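Local coordinates for putative enoyl-CoA hydratase (PDB 3GKB), which is of unproven function but, as a member of the crotonase-like family, probably acts as an enoyl-CoA hydratase or a related enzyme on acyl-CoA thioesters, at residues B[44-48]-B[101-107]; B[69-73]-B[256-262]; B[108-114]-B[128-134]; B[139-143]-B[187-191]; B[173-177]-B[271-275]. All coordinates share one frame. Residue numbers count along the deposited sequence, not the author numbering.

Interaction 1. Residues B[44-48]-B[101-107]; sequences LTTLA and LIRHQPQ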
# COMPACT_ATOMS: atom_id res chain seq x y z
N LEU B 44 25.98 1.66 -15.70
CA LEU B 44 25.65 1.73 -14.28
C LEU B 44 26.81 1.30 -13.38
O LEU B 44 27.02 1.89 -12.33
CB LEU B 44 24.37 0.95 -13.96
CG LEU B 44 23.08 1.56 -14.52
CD1 LEU B 44 21.90 0.63 -14.26
CD2 LEU B 44 22.79 2.96 -13.94
N THR B 45 27.56 0.30 -13.80
CA THR B 45 28.71 -0.15 -13.02
C THR B 45 29.76 0.97 -12.95
O THR B 45 30.28 1.27 -11.86
CB THR B 45 29.29 -1.46 -13.61
OG1 THR B 45 28.29 -2.48 -13.49
CG2 THR B 45 30.52 -1.92 -12.85
N THR B 46 30.01 1.64 -14.08
CA THR B 46 30.93 2.78 -14.12
C THR B 46 30.44 3.93 -13.24
O THR B 46 31.21 4.53 -12.50
CB THR B 46 31.12 3.31 -15.53
OG1 THR B 46 31.57 2.25 -16.41
CG2 THR B 46 32.10 4.48 -15.53
N LEU B 47 29.16 4.25 -13.33
CA LEU B 47 28.62 5.32 -12.49
C LEU B 47 28.68 5.02 -11.01
O LEU B 47 28.93 5.94 -10.22
CB LEU B 47 27.19 5.70 -12.90
CG LEU B 47 27.05 6.46 -14.23
CD1 LEU B 47 25.59 6.46 -14.73
CD2 LEU B 47 27.60 7.90 -14.05
N ALA B 48 28.49 3.75 -10.62
CA ALA B 48 28.50 3.37 -9.22
C ALA B 48 29.85 3.74 -8.58
O ALA B 48 29.92 3.96 -7.38
CB ALA B 48 28.20 1.86 -9.02
N LEU B 101 20.27 -4.63 -10.71
CA LEU B 101 21.35 -3.61 -10.78
C LEU B 101 20.80 -2.22 -10.41
O LEU B 101 21.34 -1.52 -9.57
CB LEU B 101 21.94 -3.61 -12.18
CG LEU B 101 23.19 -2.76 -12.43
CD1 LEU B 101 24.34 -3.23 -11.57
CD2 LEU B 101 23.48 -2.88 -13.92
N ILE B 102 19.66 -1.86 -10.99
CA ILE B 102 19.00 -0.57 -10.69
C ILE B 102 18.65 -0.46 -9.19
O ILE B 102 18.91 0.58 -8.54
CB ILE B 102 17.73 -0.38 -11.56
CG1 ILE B 102 18.10 -0.23 -13.04
CG2 ILE B 102 16.94 0.85 -11.10
CD1 ILE B 102 16.95 -0.47 -14.04
N ARG B 103 18.03 -1.50 -8.65
CA ARG B 103 17.57 -1.46 -7.25
C ARG B 103 18.72 -1.25 -6.25
O ARG B 103 18.50 -0.69 -5.19
CB ARG B 103 16.89 -2.78 -6.85
CG ARG B 103 15.46 -2.95 -7.32
CD ARG B 103 14.61 -3.74 -6.31
NE ARG B 103 15.22 -5.00 -5.93
CZ ARG B 103 15.41 -5.45 -4.69
NH1 ARG B 103 15.99 -6.64 -4.51
NH2 ARG B 103 14.99 -4.78 -3.63
N HIS B 104 19.92 -1.73 -6.58
CA HIS B 104 21.09 -1.63 -5.69
C HIS B 104 22.08 -0.50 -6.03
O HIS B 104 23.15 -0.38 -5.41
CB HIS B 104 21.77 -2.99 -5.62
CG HIS B 104 20.89 -4.04 -5.02
ND1 HIS B 104 20.15 -4.92 -5.79
CD2 HIS B 104 20.62 -4.34 -3.73
CE1 HIS B 104 19.47 -5.72 -4.99
NE2 HIS B 104 19.74 -5.39 -3.73
N GLN B 105 21.70 0.35 -6.99
CA GLN B 105 22.57 1.45 -7.44
C GLN B 105 22.80 2.42 -6.27
O GLN B 105 21.86 2.71 -5.49
CB GLN B 105 21.93 2.15 -8.64
CG GLN B 105 22.82 3.15 -9.41
CD GLN B 105 23.95 2.47 -10.20
OE1 GLN B 105 23.85 1.30 -10.59
NE2 GLN B 105 25.03 3.22 -10.44
N PRO B 106 24.05 2.90 -6.09
CA PRO B 106 24.30 3.83 -4.98
C PRO B 106 23.63 5.20 -5.16
O PRO B 106 23.11 5.75 -4.20
CB PRO B 106 25.83 3.99 -4.96
CG PRO B 106 26.36 3.27 -6.08
CD PRO B 106 25.30 2.37 -6.66
N GLN B 107 23.67 5.75 -6.38
CA GLN B 107 23.00 7.01 -6.71
C GLN B 107 21.49 6.86 -6.54
O GLN B 107 20.94 5.78 -6.68
CB GLN B 107 23.25 7.41 -8.17
CG GLN B 107 24.64 7.95 -8.46
CD GLN B 107 25.70 6.85 -8.70
OE1 GLN B 107 25.37 5.68 -8.82
NE2 GLN B 107 26.97 7.25 -8.77

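Interaction 2. Residues B[69-73]-B[256-262]; sequences HVDMR and GLKDGAQ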
# COMPACT_ATOMS: atom_id res chain seq x y z
N HIS B 69 9.71 -3.67 -24.28
CA HIS B 69 9.76 -5.00 -23.67
C HIS B 69 11.08 -5.63 -24.12
O HIS B 69 11.82 -5.03 -24.89
CB HIS B 69 8.55 -5.91 -24.03
CG HIS B 69 8.32 -6.05 -25.50
ND1 HIS B 69 9.13 -6.81 -26.31
CD2 HIS B 69 7.40 -5.47 -26.32
CE1 HIS B 69 8.70 -6.73 -27.56
NE2 HIS B 69 7.66 -5.91 -27.60
N VAL B 70 11.38 -6.83 -23.61
CA VAL B 70 12.58 -7.55 -24.03
C VAL B 70 12.42 -8.05 -25.46
O VAL B 70 11.35 -8.47 -25.88
CB VAL B 70 12.87 -8.71 -23.05
CG1 VAL B 70 13.98 -9.61 -23.58
CG2 VAL B 70 13.25 -8.15 -21.66
N ASP B 71 13.52 -7.98 -26.20
CA ASP B 71 13.58 -8.40 -27.58
C ASP B 71 13.04 -9.82 -27.71
O ASP B 71 13.52 -10.76 -27.08
CB ASP B 71 15.03 -8.30 -28.05
CG ASP B 71 15.22 -8.75 -29.50
OD1 ASP B 71 14.21 -8.95 -30.22
OD2 ASP B 71 16.42 -8.92 -29.89
N MET B 72 12.02 -9.97 -28.53
CA MET B 72 11.36 -11.28 -28.68
C MET B 72 12.26 -12.28 -29.45
O MET B 72 11.97 -13.48 -29.46
CB MET B 72 10.02 -11.07 -29.39
CG MET B 72 8.90 -10.46 -28.47
SD MET B 72 7.48 -9.72 -29.41
CE MET B 72 6.57 -11.14 -29.86
N ARG B 73 13.29 -11.78 -30.11
CA ARG B 73 14.28 -12.61 -30.79
C ARG B 73 15.53 -12.87 -29.94
O ARG B 73 16.51 -13.44 -30.46
CB ARG B 73 14.71 -11.95 -32.09
CG ARG B 73 13.58 -11.67 -33.04
CD ARG B 73 14.14 -11.56 -34.43
NE ARG B 73 13.11 -11.73 -35.42
CZ ARG B 73 12.41 -10.74 -35.96
NH1 ARG B 73 12.63 -9.48 -35.58
NH2 ARG B 73 11.48 -11.03 -36.87
N GLY B 256 3.47 -13.34 -32.82
CA GLY B 256 3.54 -11.91 -32.55
C GLY B 256 4.46 -11.19 -33.51
O GLY B 256 4.11 -10.15 -34.03
N LEU B 257 5.67 -11.74 -33.71
CA LEU B 257 6.66 -11.15 -34.62
C LEU B 257 6.11 -11.11 -36.05
O LEU B 257 6.19 -10.08 -36.69
CB LEU B 257 7.99 -11.90 -34.56
CG LEU B 257 8.84 -11.62 -33.31
CD1 LEU B 257 9.93 -12.64 -33.13
CD2 LEU B 257 9.43 -10.21 -33.38
N LYS B 258 5.48 -12.20 -36.48
CA LYS B 258 4.88 -12.29 -37.80
C LYS B 258 3.80 -11.23 -38.01
O LYS B 258 3.63 -10.72 -39.12
CB LYS B 258 4.30 -13.70 -38.01
CG LYS B 258 3.70 -13.91 -39.38
CD LYS B 258 3.07 -15.29 -39.50
CE LYS B 258 2.18 -15.41 -40.74
NZ LYS B 258 0.98 -16.25 -40.51
N ASP B 259 3.08 -10.90 -36.94
CA ASP B 259 1.97 -9.97 -37.02
C ASP B 259 2.33 -8.51 -36.69
O ASP B 259 1.44 -7.67 -36.61
CB ASP B 259 0.82 -10.46 -36.11
CG ASP B 259 0.11 -11.69 -36.68
OD1 ASP B 259 0.48 -12.16 -37.78
OD2 ASP B 259 -0.83 -12.17 -36.02
N GLY B 260 3.62 -8.22 -36.53
CA GLY B 260 4.05 -6.84 -36.38
C GLY B 260 4.56 -6.41 -35.02
O GLY B 260 4.77 -5.21 -34.82
N ALA B 261 4.74 -7.33 -34.06
CA ALA B 261 5.38 -6.92 -32.81
C ALA B 261 6.76 -6.31 -33.13
O ALA B 261 7.41 -6.68 -34.12
CB ALA B 261 5.47 -8.08 -31.79
N GLN B 262 7.17 -5.34 -32.32
CA GLN B 262 8.48 -4.72 -32.43
C GLN B 262 8.55 -3.75 -33.61
O GLN B 262 9.63 -3.36 -34.04
CB GLN B 262 9.61 -5.76 -32.39
CG GLN B 262 9.49 -6.63 -31.14
CD GLN B 262 10.73 -7.42 -30.70
OE1 GLN B 262 10.75 -7.92 -29.59
NE2 GLN B 262 11.75 -7.56 -31.57

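Interaction 3. Residues B[108-114]-B[128-134]; sequences VTIVKLA and ADMAFAA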
# COMPACT_ATOMS: atom_id res chain seq x y z
N VAL B 108 20.81 7.98 -6.31
CA VAL B 108 19.34 7.97 -6.36
C VAL B 108 18.96 7.77 -7.82
O VAL B 108 19.50 8.47 -8.70
CB VAL B 108 18.77 9.30 -5.88
CG1 VAL B 108 17.22 9.34 -6.09
CG2 VAL B 108 19.16 9.56 -4.42
N THR B 109 18.07 6.81 -8.11
CA THR B 109 17.66 6.53 -9.48
C THR B 109 16.20 7.03 -9.69
O THR B 109 15.28 6.77 -8.88
CB THR B 109 17.75 5.05 -9.80
OG1 THR B 109 17.02 4.29 -8.80
CG2 THR B 109 19.24 4.57 -9.82
N ILE B 110 16.01 7.80 -10.77
CA ILE B 110 14.72 8.42 -11.07
C ILE B 110 14.34 8.05 -12.50
O ILE B 110 15.15 8.22 -13.40
CB ILE B 110 14.80 9.97 -10.95
CG1 ILE B 110 15.18 10.40 -9.53
CG2 ILE B 110 13.45 10.62 -11.35
CD1 ILE B 110 15.52 11.92 -9.40
N VAL B 111 13.12 7.55 -12.71
CA VAL B 111 12.63 7.30 -14.08
C VAL B 111 11.62 8.39 -14.44
O VAL B 111 10.72 8.70 -13.65
CB VAL B 111 11.96 5.90 -14.22
CG1 VAL B 111 11.13 5.81 -15.54
CG2 VAL B 111 13.02 4.76 -14.14
N LYS B 112 11.82 8.99 -15.60
CA LYS B 112 10.86 9.91 -16.21
C LYS B 112 10.14 9.17 -17.34
O LYS B 112 10.73 8.92 -18.41
CB LYS B 112 11.59 11.12 -16.78
CG LYS B 112 10.66 12.09 -17.48
CD LYS B 112 11.37 13.41 -17.79
CE LYS B 112 12.40 13.28 -18.87
NZ LYS B 112 12.99 14.60 -19.29
N LEU B 113 8.87 8.84 -17.10
CA LEU B 113 8.07 8.01 -18.00
C LEU B 113 7.03 8.85 -18.73
O LEU B 113 6.03 9.26 -18.14
CB LEU B 113 7.38 6.88 -17.22
CG LEU B 113 6.51 5.92 -18.06
CD1 LEU B 113 7.43 5.11 -19.02
CD2 LEU B 113 5.67 5.00 -17.21
N ALA B 114 7.27 9.05 -20.02
CA ALA B 114 6.36 9.80 -20.85
C ALA B 114 5.51 8.91 -21.74
O ALA B 114 4.35 9.26 -22.00
CB ALA B 114 7.13 10.84 -21.69
N ALA B 128 13.45 1.38 -10.17
CA ALA B 128 14.11 2.64 -9.81
C ALA B 128 13.62 3.14 -8.44
O ALA B 128 12.51 2.81 -8.00
CB ALA B 128 13.89 3.69 -10.87
N ASP B 129 14.43 3.96 -7.78
CA ASP B 129 14.02 4.52 -6.50
C ASP B 129 12.71 5.29 -6.61
O ASP B 129 11.84 5.21 -5.72
CB ASP B 129 15.08 5.43 -5.89
CG ASP B 129 16.36 4.69 -5.52
OD1 ASP B 129 16.34 3.46 -5.24
OD2 ASP B 129 17.42 5.37 -5.52
N MET B 130 12.55 6.04 -7.70
CA MET B 130 11.31 6.79 -7.90
C MET B 130 10.99 6.91 -9.39
O MET B 130 11.92 6.94 -10.24
CB MET B 130 11.32 8.17 -7.17
CG MET B 130 12.47 9.11 -7.38
SD MET B 130 12.65 10.50 -6.11
CE MET B 130 13.63 9.75 -4.85
N ALA B 131 9.70 6.94 -9.70
CA ALA B 131 9.23 7.02 -11.07
C ALA B 131 8.08 8.05 -11.13
O ALA B 131 7.13 7.99 -10.33
CB ALA B 131 8.71 5.69 -11.55
N PHE B 132 8.20 8.95 -12.09
CA PHE B 132 7.22 10.03 -12.33
C PHE B 132 6.76 9.87 -13.78
O PHE B 132 7.61 9.75 -14.69
CB PHE B 132 7.87 11.41 -12.12
CG PHE B 132 8.40 11.60 -10.72
CD1 PHE B 132 7.51 11.76 -9.66
CD2 PHE B 132 9.77 11.52 -10.42
CE1 PHE B 132 7.98 11.92 -8.34
CE2 PHE B 132 10.23 11.69 -9.11
CZ PHE B 132 9.32 11.86 -8.08
N ALA B 133 5.44 9.89 -14.00
CA ALA B 133 4.87 9.59 -15.32
C ALA B 133 3.90 10.67 -15.83
O ALA B 133 3.20 11.31 -15.05
CB ALA B 133 4.15 8.22 -15.32
N ALA B 134 3.87 10.83 -17.14
CA ALA B 134 2.97 11.79 -17.81
C ALA B 134 1.51 11.25 -17.79
O ALA B 134 1.20 10.18 -18.36
CB ALA B 134 3.43 11.99 -19.26
O HOH W 1 18.47 2.76 -7.01

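Interaction 4. Residues B[139-143]-B[187-191]; sequences GLGQI and GWINR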
# COMPACT_ATOMS: atom_id res chain seq x y z
N GLY B 139 2.09 4.82 -20.10
CA GLY B 139 1.41 3.56 -19.84
C GLY B 139 2.37 2.49 -19.34
O GLY B 139 3.53 2.46 -19.74
N LEU B 140 1.87 1.60 -18.48
CA LEU B 140 2.63 0.51 -17.92
C LEU B 140 1.83 -0.76 -18.01
O LEU B 140 0.65 -0.78 -17.62
CB LEU B 140 2.93 0.76 -16.45
CG LEU B 140 4.11 1.65 -16.14
CD1 LEU B 140 4.02 2.07 -14.68
CD2 LEU B 140 5.43 0.88 -16.44
N GLY B 141 2.44 -1.80 -18.55
CA GLY B 141 1.77 -3.09 -18.61
C GLY B 141 2.72 -4.26 -18.51
O GLY B 141 3.86 -4.20 -19.00
N GLN B 142 2.25 -5.35 -17.91
CA GLN B 142 3.03 -6.60 -17.91
C GLN B 142 2.43 -7.47 -19.01
O GLN B 142 1.43 -8.12 -18.81
CB GLN B 142 3.00 -7.31 -16.54
CG GLN B 142 3.65 -6.52 -15.38
CD GLN B 142 5.19 -6.28 -15.49
OE1 GLN B 142 5.73 -5.45 -14.73
NE2 GLN B 142 5.89 -6.99 -16.42
N ILE B 143 3.05 -7.44 -20.19
CA ILE B 143 2.52 -8.13 -21.37
C ILE B 143 2.74 -9.65 -21.36
O ILE B 143 2.17 -10.37 -22.19
CB ILE B 143 3.18 -7.52 -22.64
CG1 ILE B 143 2.43 -7.90 -23.92
CG2 ILE B 143 4.64 -7.97 -22.76
CD1 ILE B 143 1.13 -7.18 -24.13
N GLY B 187 0.39 2.56 -6.59
CA GLY B 187 1.69 2.67 -5.99
C GLY B 187 2.79 2.04 -6.83
O GLY B 187 3.92 1.92 -6.36
N TRP B 188 2.47 1.67 -8.07
CA TRP B 188 3.43 1.09 -9.04
C TRP B 188 4.48 2.13 -9.43
O TRP B 188 5.66 1.80 -9.64
CB TRP B 188 2.67 0.63 -10.28
CG TRP B 188 3.34 -0.36 -11.19
CD1 TRP B 188 4.61 -0.85 -11.10
CD2 TRP B 188 2.75 -0.95 -12.34
NE1 TRP B 188 4.84 -1.73 -12.14
CE2 TRP B 188 3.71 -1.83 -12.90
CE3 TRP B 188 1.50 -0.86 -12.94
CZ2 TRP B 188 3.45 -2.60 -14.03
CZ3 TRP B 188 1.24 -1.63 -14.08
CH2 TRP B 188 2.22 -2.46 -14.61
N ILE B 189 4.05 3.38 -9.50
CA ILE B 189 4.96 4.51 -9.66
C ILE B 189 4.67 5.54 -8.58
O ILE B 189 3.66 5.45 -7.87
CB ILE B 189 4.82 5.19 -11.05
CG1 ILE B 189 3.41 5.78 -11.21
CG2 ILE B 189 5.15 4.21 -12.14
CD1 ILE B 189 3.16 6.49 -12.55
N ASN B 190 5.52 6.55 -8.46
CA ASN B 190 5.38 7.51 -7.37
C ASN B 190 4.25 8.51 -7.63
O ASN B 190 3.45 8.80 -6.72
CB ASN B 190 6.68 8.29 -7.12
CG ASN B 190 7.77 7.41 -6.56
OD1 ASN B 190 8.17 6.43 -7.18
ND2 ASN B 190 8.28 7.77 -5.37
N ARG B 191 4.18 9.03 -8.85
CA ARG B 191 3.25 10.13 -9.16
C ARG B 191 2.99 10.23 -10.63
O ARG B 191 3.89 9.98 -11.42
CB ARG B 191 3.80 11.46 -8.64
CG ARG B 191 2.71 12.52 -8.33
CD ARG B 191 2.28 12.38 -6.89
NE ARG B 191 3.37 12.72 -5.98
CZ ARG B 191 3.75 13.95 -5.65
NH1 ARG B 191 3.10 15.03 -6.10
NH2 ARG B 191 4.78 14.09 -4.84
O HOH W 2 6.87 -3.85 -12.87

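Interaction 5. Residues B[173-177]-B[271-275]; sequences LTADL and EGLMR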
# COMPACT_ATOMS: atom_id res chain seq x y z
N LEU B 173 -2.18 -10.79 -14.68
CA LEU B 173 -3.11 -11.69 -15.38
C LEU B 173 -4.04 -10.94 -16.32
O LEU B 173 -4.37 -11.45 -17.37
CB LEU B 173 -3.85 -12.57 -14.37
CG LEU B 173 -2.98 -13.65 -13.70
CD1 LEU B 173 -3.78 -14.40 -12.64
CD2 LEU B 173 -2.35 -14.67 -14.70
N THR B 174 -4.45 -9.71 -15.99
CA THR B 174 -5.25 -8.93 -16.96
C THR B 174 -4.35 -8.49 -18.11
O THR B 174 -4.81 -8.31 -19.23
CB THR B 174 -5.98 -7.70 -16.37
OG1 THR B 174 -5.06 -6.67 -15.97
CG2 THR B 174 -6.86 -8.08 -15.22
N ALA B 175 -3.07 -8.30 -17.81
CA ALA B 175 -2.07 -7.88 -18.80
C ALA B 175 -2.47 -6.60 -19.54
O ALA B 175 -2.01 -6.37 -20.65
CB ALA B 175 -1.77 -9.02 -19.79
N ASP B 176 -3.27 -5.76 -18.93
CA ASP B 176 -3.69 -4.54 -19.58
C ASP B 176 -2.67 -3.43 -19.41
O ASP B 176 -1.81 -3.50 -18.55
CB ASP B 176 -5.05 -4.13 -19.07
CG ASP B 176 -6.17 -4.98 -19.65
OD1 ASP B 176 -6.10 -5.32 -20.86
OD2 ASP B 176 -7.11 -5.29 -18.89
N LEU B 177 -2.77 -2.43 -20.28
CA LEU B 177 -1.92 -1.26 -20.20
C LEU B 177 -2.59 -0.31 -19.23
O LEU B 177 -3.72 0.17 -19.49
CB LEU B 177 -1.78 -0.62 -21.59
CG LEU B 177 -0.78 0.54 -21.64
CD1 LEU B 177 0.59 0.01 -21.50
CD2 LEU B 177 -0.98 1.34 -22.98
N GLU B 271 -1.35 -5.35 -26.57
CA GLU B 271 -2.27 -6.24 -25.85
C GLU B 271 -3.25 -6.80 -26.84
O GLU B 271 -3.42 -8.02 -26.94
CB GLU B 271 -3.00 -5.52 -24.71
CG GLU B 271 -2.10 -5.07 -23.57
CD GLU B 271 -1.25 -3.81 -23.84
OE1 GLU B 271 -1.54 -3.05 -24.81
OE2 GLU B 271 -0.27 -3.57 -23.07
N GLY B 272 -3.87 -5.91 -27.61
CA GLY B 272 -4.79 -6.31 -28.69
C GLY B 272 -4.15 -7.23 -29.74
O GLY B 272 -4.73 -8.25 -30.15
N LEU B 273 -2.95 -6.89 -30.17
CA LEU B 273 -2.23 -7.70 -31.14
C LEU B 273 -2.00 -9.12 -30.62
O LEU B 273 -2.27 -10.11 -31.32
CB LEU B 273 -0.91 -7.03 -31.51
CG LEU B 273 -0.02 -7.75 -32.52
CD1 LEU B 273 -0.84 -8.12 -33.76
CD2 LEU B 273 1.13 -6.86 -32.92
N MET B 274 -1.52 -9.22 -29.38
CA MET B 274 -1.24 -10.55 -28.83
C MET B 274 -2.52 -11.37 -28.56
O MET B 274 -2.52 -12.59 -28.74
CB MET B 274 -0.35 -10.48 -27.56
CG MET B 274 1.08 -9.94 -27.83
SD MET B 274 2.04 -10.78 -29.13
CE MET B 274 1.90 -12.52 -28.67
N ARG B 275 -3.62 -10.72 -28.20
CA ARG B 275 -4.85 -11.51 -28.04
C ARG B 275 -5.37 -12.05 -29.36
O ARG B 275 -5.85 -13.18 -29.40
CB ARG B 275 -5.92 -10.73 -27.31
CG ARG B 275 -5.50 -10.45 -25.87
CD ARG B 275 -6.66 -9.95 -25.06
NE ARG B 275 -6.30 -9.96 -23.64
CZ ARG B 275 -5.96 -8.88 -22.95
NH1 ARG B 275 -5.98 -7.69 -23.51
NH2 ARG B 275 -5.62 -9.00 -21.69
O HOH W 3 -5.48 -11.41 -19.93
O HOH W 4 0.70 -5.30 -21.05

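Interaction 1. Residues B[44-48]-B[101-107]
Within the crotonase-like fold, helices lie against the central sheet, and here the C-terminal part of helix 34-48 packs on the end of helix 96-103 and the turn that leads on into strand 108-113. The fit begins with Leu44, a bump whose CA-to-CB bond points toward the other segment. Leu44 CD1 enters the shallow hollow between two successive residues of the second helix, 3.9 Å from Leu101 CD2 and 4.1 Å from Ile102 CG1. Leu44 also meets Ile56 and Phe58 of the sheet, so it is gripped from more than one direction. A second, smaller fit lies four residues on: the methyl of Ala48 rests against the proline ring, with Ala48 CB 3.7 Å from Pro106 CG, where a small side chain allows the backbones their nearest approach, 6.0 Å between Ala48 CA and Pro106 CA. Between these bumps the buried amide of Gln105 fills the gap. Gln105 NE2 donates to Leu44 O at 3.0 Å, a carbonyl already engaged by Ala48 N in the helix, and also to Gln107 OE1 at 3.0 Å. The relay runs on through Gln107, which bonds Val53 O as well: Gln107 NE2 donates to Leu47 O at 2.8 Å.

Interaction 2. Residues B[69-73]-B[256-262]
A Schellman motif ends helix 248-258 and turns the chain toward the loop of residues 69-73, which probably corresponds to the loop that helps form the oxyanion hole in other crotonase-fold enzymes. Gly260, at positive phi, is the C-prime residue of the motif: Ala261 N bonds Gly256 O at 2.9 Å and Gly260 N bonds Leu257 O at 3.2 Å. Beyond it Gln262 extends its amide across to the loop. Both ends of that amide are used, Gln262 OE1 accepting from Met72 N at 2.6 Å and Gln262 NE2 donating to Asp71 OD1 at 3.1 Å. Asp71 OD1 also takes Arg73 N at 3.0 Å, closing an Asx turn, so one glutamine clamps a turn already folded on itself. Glu267 adds a link from nearby, bonding both His69 NE2 and Gln262 N. Next to this polar clamp Met72 lies along the helix end, where the lack of a side chain at Gly256 accommodates it: a CB there would clash with Met72 CE as placed here. Leu257 CD1 covers the base of that side chain, 4.1 Å from Met72 CB, while Met72 SD settles 3.5 Å from Ala261 CB.

Interaction 3. Residues B[108-114]-B[128-134]
Strands 108-113 and 130-134 run parallel, their axes 4.7 Å apart and inclined by 17°. The pairing starts in a side-chain clasp. Thr109, in its p rotamer, turns OG1 back to accept from Asp129 N at 2.8 Å, while Asp129, in the m rotamer, uses OD2 to accept from Thr109 N at 3.0 Å. The acid also forms salt bridges with Lys221 and with Arg165 of the second subunit, so the start of the strand pair is tied to the trimer interface. From there the parallel ladder proceeds: Met130 N to Thr109 O at 3.1 Å, Val111 N to Met130 O at 2.8 Å, Phe132 N to Val111 O at 3.0 Å, then Leu113 N to Phe132 O and Ala134 N to Leu113 O, both 2.9 Å. The two strands belong to successive units of the crotonase spiral, and the chain between them passes through strand 116-118 and helix 120-127. On the face of Ile110, Met130 and Phe132, long side chains interlock: Met130, p at chi1, lays CG 3.7 Å from Ile110 CG1 and swings CE to 3.8 Å from Val108 CG1, while Phe132, m at chi1, offers its ring edge (CD2) to Ile110 CG2 at 3.9 Å. On the other face Val111 CB lies 4.2 Å from Ala131 CB and Leu113 CB 4.0 Å from Ala133 CB; Val111, at t, also sends CG2 to 3.5 Å from Ala128 CB.

Interaction 4. Residues B[139-143]-B[187-191]
Trp188 lays one face of its indole over Leu140, whose CB stands 3.9 Å from the centroid of the six-membered ring and only 18° off its normal, a clear CH-pi contact. At the far end of the leucine, Leu140 CD1 reaches Ile189 CG2 at 3.5 Å, so it is held by two successive residues of the other segment. No direct hydrogen bond joins the segments. Instead the indole edge is served by a water that accepts from Trp188 NE1 at 3.0 Å and donates to Gln142 OE1 at 2.7 Å; the amide nitrogen of Gln142 bonds Glu144. Trp188 itself takes part in the Schellman motif that ends helix 180-186, its N bonding Ala183 O, with Gly187 at positive phi as the C-prime residue. Strand 139-141 belongs to the small sheet, whereas Ile189 touches Ala131 and Ala133 of the large one. Apolar side chains thus bridge the two sheets beside helix 120-127, in keeping with the roughly perpendicular sheets of the crotonase fold.

Interaction 5. Residues B[173-177]-B[271-275]
Where a helix meets the end of another, carbonyl oxygens at that end can take polar or charged partners, and the start of helix 270-280 against the end of helix 165-174 is a case in point. Glu271 comes first. Its CA-to-CB bond points toward the other segment, Glu271 CG lying 3.2 Å from Ala175 O, and its carboxylate turns along the chain until Glu271 OE2 is 3.6 Å from Leu177 CB. A water donates to both Glu271 OE2 at 2.8 Å and Ala175 O at 2.9 Å, and Arg118 forms a salt bridge with the same carboxylate. The next three residues face other neighbours; Leu273, for instance, packs on Asp259. One helical turn after Glu271, with its N bonded to Glu271 O at 3.0 Å, Arg275 again faces the partner. Its guanidinium presents its edge: Arg275 NH2 makes a weak hydrogen bond to Thr174 O at 2.7 Å, Arg275 NH1 forms a long salt bridge with Asp176 OD1 at 3.6 Å, and a water accepts from Arg275 NH2 at 3.0 Å while donating to Leu173 O at 2.8 Å. Asp176 has another claim on it, a salt bridge through OD2 to Arg204 of the third subunit. The contact is therefore mostly polar, partly water-mediated and spread over several modest bonds, which implies that the C-terminal helix is attached at a hydrated seam bordering the subunit interface.

Burial sets the chemistry of these five contacts. Interactions 3 and 4 lie deepest and meet directly, since residues 187-191 run alongside strand 130-134; the first relies on a backbone ladder, the second on an indole face and a single water, and both reach the second subunit. Interactions 1, 2 and 5 are only partly buried and spend more on side-chain polar groups: paired glutamines in 1, a glutamine amide in 2, charges and waters in 5. Interaction 1 feeds its second segment straight into interaction 3. Interactions 2 and 5 share the C-terminal region, Leu273 packing on residues 259-261, while Leu177 of interaction 5 packs on strand 139-141 of interaction 4 and Ala175 on Gln142 just after it.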